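Local coordinates for cytolethal distending toxin protein C (Haemophilus ducreyi, PDB 1SR4) that serves as the C subunit of the tripartite cytolethal distending toxin, a genotoxin, and, with its ricin-like beta-trefoil fold, may bind carbohydrate, at residues C87-T90 with D91-V94; F138-A141 with Y142-G145. All coordinates share one frame; numbering follows the deposited sequence.

Interaction 1 of 2, residues C87-T90 with D91-V94; sequences CKDT and DHTV
D89 and H92 meet side chain to side chain across the first turn of helix 90-93. D89 OD2 lies at the edge of the H92 ring, near its plane, 2.9 Å from H92 CD2. The carboxylate plane stands at 82° to the ring, so the two groups do not stack. The D89 carboxyl carbon is anti to the backbone N (chi1 180°), which swings the group forward over the start of the helix. D89 holds the N-cap position, and its other oxygen serves the helix through water: water 1 donates to D89 OD1 and accepts from D91 N at 2.9 Å.

The carbonyl of D89 is gripped from both faces. T93 OG1 donates to D89 O at 3.0 Å, from above the carbonyl plane. H92 N donates to the same oxygen from the opposite face, and T93 N adds a weak bond. T93 OG1 sits between its own backbone N and carbonyl carbon (chi1 62°), and from there it faces back toward D89. T93 is buried, and its hydroxyl also bonds Q67 NE2 of strand 64-69. Q67 NE2 reaches C87 O as well.

T90 and V94 run alongside each other. T90 CB is 3.7 Å from V94 CG2. Between their backbones, V94 N donates to T90 O at 3.0 Å, the i to i+4 bond of this short helix. T90 OG1 and D91 OD1 both bond Y56 OH, while C87 is tied to C76 by a disulfide.

The N-cap carboxylate thus reaches the backbone of the first turn through a water bridge rather than by a direct bond. The nearby D89 carboxylate could favour a protonated H92, although no hydrogen bond joins it to a ring nitrogen.

Interaction 2 of 2, residues F138-A141 with Y142-G145; sequences FSLA and YQWG
The Y142 ring takes F138 on one face and S139 at its edge. F138 CD1 sits 3.8 Å above the ring plane, nearer its rim than its centre. S139 OG lies in the plane at the edge, 3.7 Å from Y142 CD2. The two aromatic rings meet obliquely, with planes 47° apart and centroids 5.4 Å apart. The two side chains are set roughly perpendicular. S139 OG also takes a weak bond from A141 N.

Residues 140-142 form a short 3-10 turn that leads into strand 144-147 of the beta-trefoil. Two i to i+3 bonds close it: Y142 N to S139 O at 3.1 Å, and Q143 N to L140 O at 3.0 Å.

Q143 folds back over the turn. Its chain runs extended beyond CG (chi2 -178°), which carries the amide to the carbonyl of F138. Q143 NE2 donates to F138 O at 3.0 Å, from above the carbonyl plane, and makes a weak bond to S139 O. It also bonds L200 O of the neighbouring CdtA subunit. L140 CD2 packs 3.6 Å from Q143 OE1. F138 pairs with a strand of CdtA in an antiparallel ladder that carries the sheet across the interface.

Overall arrangement
Interactions 1 and 2 lie on opposite sides of the centre of the chain. Their centres are 23 Å apart and their nearest atoms about 13 Å, so they do not touch. They come in series along the chain, both within the cytolethal distending toxin A/C domain, a beta-trefoil. Interaction 1 follows strand 84-86 and leads through helix 90-93 into strand 95-99. Interaction 2 links strand 137-138 to strand 144-147. Strands 95-99 and 144-147 belong to the same antiparallel sheet. Only interaction 2 reaches another subunit, CdtA. The turn at 138-145 therefore takes part in toxin assembly, whereas 87-94 makes its contacts within CdtC.

Interaction 1 of 2, residues C87-T90 with D91-V94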
loop_
_atom_site.group_PDB
_atom_site.type_symbol
_atom_site.label_atom_id
_atom_site.label_comp_id
_atom_site.label_asym_id
_atom_site.label_seq_id
_atom_site.Cartn_x
_atom_site.Cartn_y
_atom_site.Cartn_z
ATOM N N CYS C 87 -6.431 26.737 8.386
ATOM C CA CYS C 87 -7.132 25.554 7.901
ATOM C C CYS C 87 -8.646 25.735 7.841
ATOM O O CYS C 87 -9.317 25.073 7.045
ATOM C CB CYS C 87 -6.761 24.318 8.739
ATOM S SG CYS C 87 -5.022 23.750 8.572
ATOM N N LYS C 88 -9.182 26.650 8.650
ATOM C CA LYS C 88 -10.625 26.914 8.648
ATOM C C LYS C 88 -11.128 27.574 7.354
ATOM O O LYS C 88 -12.335 27.578 7.081
ATOM C CB LYS C 88 -11.011 27.795 9.845
ATOM C CG LYS C 88 -11.060 27.070 11.201
ATOM C CD LYS C 88 -9.668 26.713 11.764
ATOM C CE LYS C 88 -9.222 25.294 11.388
ATOM N NZ LYS C 88 -8.015 24.825 12.151
ATOM N N ASP C 89 -10.225 28.152 6.568
ATOM C CA ASP C 89 -10.625 28.776 5.297
ATOM C C ASP C 89 -10.693 27.649 4.266
ATOM O O ASP C 89 -9.837 27.526 3.383
ATOM C CB ASP C 89 -9.596 29.831 4.868
ATOM C CG ASP C 89 -9.958 30.502 3.553
ATOM O OD1 ASP C 89 -11.013 30.160 2.989
ATOM O OD2 ASP C 89 -9.182 31.364 3.075
ATOM N N THR C 90 -11.723 26.826 4.396
ATOM C CA THR C 90 -11.894 25.666 3.540
ATOM C C THR C 90 -11.929 25.932 2.036
ATOM O O THR C 90 -11.458 25.094 1.259
ATOM C CB THR C 90 -13.141 24.851 3.975
ATOM O OG1 THR C 90 -14.323 25.653 3.857
ATOM C CG2 THR C 90 -12.996 24.412 5.417
ATOM N N ASP C 91 -12.463 27.086 1.617
ATOM C CA ASP C 91 -12.515 27.414 0.189
ATOM C C ASP C 91 -11.112 27.432 -0.426
ATOM O O ASP C 91 -10.946 27.163 -1.616
ATOM C CB ASP C 91 -13.157 28.783 -0.040
ATOM C CG ASP C 91 -14.677 28.753 0.049
ATOM O OD1 ASP C 91 -15.265 27.695 0.377
ATOM O OD2 ASP C 91 -15.283 29.815 -0.219
ATOM N N HIS C 92 -10.103 27.765 0.370
ATOM C CA HIS C 92 -8.736 27.807 -0.149
ATOM C C HIS C 92 -7.855 26.661 0.306
ATOM O O HIS C 92 -6.753 26.506 -0.201
ATOM C CB HIS C 92 -8.050 29.107 0.257
ATOM C CG HIS C 92 -8.671 30.328 -0.347
ATOM N ND1 HIS C 92 -8.503 30.670 -1.674
ATOM C CD2 HIS C 92 -9.496 31.262 0.182
ATOM C CE1 HIS C 92 -9.205 31.759 -1.936
ATOM N NE2 HIS C 92 -9.819 32.137 -0.828
ATOM N N THR C 93 -8.326 25.854 1.246
ATOM C CA THR C 93 -7.477 24.788 1.769
ATOM C C THR C 93 -7.921 23.370 1.501
ATOM O O THR C 93 -7.137 22.439 1.704
ATOM C CB THR C 93 -7.300 24.935 3.287
ATOM O OG1 THR C 93 -8.572 24.818 3.927
ATOM C CG2 THR C 93 -6.714 26.312 3.615
ATOM N N VAL C 94 -9.162 23.190 1.053
ATOM C CA VAL C 94 -9.644 21.843 0.788
ATOM C C VAL C 94 -9.365 21.452 -0.657
ATOM O O VAL C 94 -9.788 22.131 -1.603
ATOM C CB VAL C 94 -11.140 21.706 1.089
ATOM C CG1 VAL C 94 -11.635 20.295 0.709
ATOM C CG2 VAL C 94 -11.385 21.957 2.592
HETATM O O HOH W 1 -13.534 29.293 3.134
#

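Interaction 2 of 2, residues F138-A141 with Y142-G145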
loop_
_atom_site.group_PDB
_atom_site.type_symbol
_atom_site.label_atom_id
_atom_site.label_comp_id
_atom_site.label_asym_id
_atom_site.label_seq_id
_atom_site.Cartn_x
_atom_site.Cartn_y
_atom_site.Cartn_z
ATOM N N PHE C 138 -3.324 12.176 -18.652
ATOM C CA PHE C 138 -2.620 13.399 -18.297
ATOM C C PHE C 138 -1.096 13.268 -18.251
ATOM O O PHE C 138 -0.565 12.232 -17.851
ATOM C CB PHE C 138 -3.124 13.845 -16.912
ATOM C CG PHE C 138 -4.599 14.182 -16.879
ATOM C CD1 PHE C 138 -5.038 15.474 -17.171
ATOM C CD2 PHE C 138 -5.541 13.212 -16.564
ATOM C CE1 PHE C 138 -6.401 15.795 -17.143
ATOM C CE2 PHE C 138 -6.911 13.522 -16.534
ATOM C CZ PHE C 138 -7.340 14.811 -16.821
ATOM N N SER C 139 -0.405 14.333 -18.655
ATOM C CA SER C 139 1.054 14.366 -18.624
ATOM C C SER C 139 1.498 14.533 -17.159
ATOM O O SER C 139 0.676 14.822 -16.281
ATOM C CB SER C 139 1.571 15.548 -19.431
ATOM O OG SER C 139 1.258 16.740 -18.743
ATOM N N LEU C 140 2.793 14.369 -16.908
ATOM C CA LEU C 140 3.349 14.504 -15.559
ATOM C C LEU C 140 3.106 15.871 -14.922
ATOM O O LEU C 140 3.123 16.003 -13.703
ATOM C CB LEU C 140 4.859 14.215 -15.581
ATOM C CG LEU C 140 5.254 12.793 -16.006
ATOM C CD1 LEU C 140 6.756 12.722 -16.324
ATOM C CD2 LEU C 140 4.914 11.822 -14.867
ATOM N N ALA C 141 2.879 16.892 -15.734
ATOM C CA ALA C 141 2.642 18.232 -15.189
ATOM C C ALA C 141 1.418 18.266 -14.268
ATOM O O ALA C 141 1.331 19.101 -13.372
ATOM C CB ALA C 141 2.480 19.256 -16.347
ATOM N N TYR C 142 0.490 17.333 -14.485
ATOM C CA TYR C 142 -0.742 17.233 -13.701
ATOM C C TYR C 142 -0.656 16.211 -12.590
ATOM O O TYR C 142 -1.588 16.083 -11.808
ATOM C CB TYR C 142 -1.899 16.777 -14.599
ATOM C CG TYR C 142 -2.326 17.778 -15.623
ATOM C CD1 TYR C 142 -3.470 18.540 -15.431
ATOM C CD2 TYR C 142 -1.565 17.992 -16.761
ATOM C CE1 TYR C 142 -3.853 19.509 -16.353
ATOM C CE2 TYR C 142 -1.931 18.952 -17.694
ATOM C CZ TYR C 142 -3.076 19.706 -17.481
ATOM O OH TYR C 142 -3.443 20.654 -18.397
ATOM N N GLN C 143 0.455 15.479 -12.542
ATOM C CA GLN C 143 0.636 14.389 -11.597
ATOM C C GLN C 143 1.427 14.693 -10.351
ATOM O O GLN C 143 2.449 15.364 -10.402
ATOM C CB GLN C 143 1.289 13.218 -12.318
ATOM C CG GLN C 143 0.530 12.732 -13.562
ATOM C CD GLN C 143 1.227 11.542 -14.177
ATOM O OE1 GLN C 143 1.764 10.695 -13.458
ATOM N NE2 GLN C 143 1.214 11.454 -15.505
ATOM N N TRP C 144 0.959 14.134 -9.243
ATOM C CA TRP C 144 1.567 14.329 -7.941
ATOM C C TRP C 144 1.847 13.024 -7.206
ATOM O O TRP C 144 1.071 12.069 -7.286
ATOM C CB TRP C 144 0.627 15.193 -7.102
ATOM C CG TRP C 144 0.458 16.530 -7.744
ATOM C CD1 TRP C 144 -0.430 16.874 -8.724
ATOM C CD2 TRP C 144 1.322 17.651 -7.572
ATOM N NE1 TRP C 144 -0.157 18.146 -9.185
ATOM C CE2 TRP C 144 0.915 18.643 -8.494
ATOM C CE3 TRP C 144 2.412 17.909 -6.730
ATOM C CZ2 TRP C 144 1.565 19.883 -8.599
ATOM C CZ3 TRP C 144 3.061 19.136 -6.835
ATOM C CH2 TRP C 144 2.634 20.107 -7.764
ATOM N N GLY C 145 2.955 12.990 -6.480
ATOM C CA GLY C 145 3.269 11.806 -5.702
ATOM C C GLY C 145 3.026 12.124 -4.237
ATOM O O GLY C 145 3.489 13.155 -3.749
#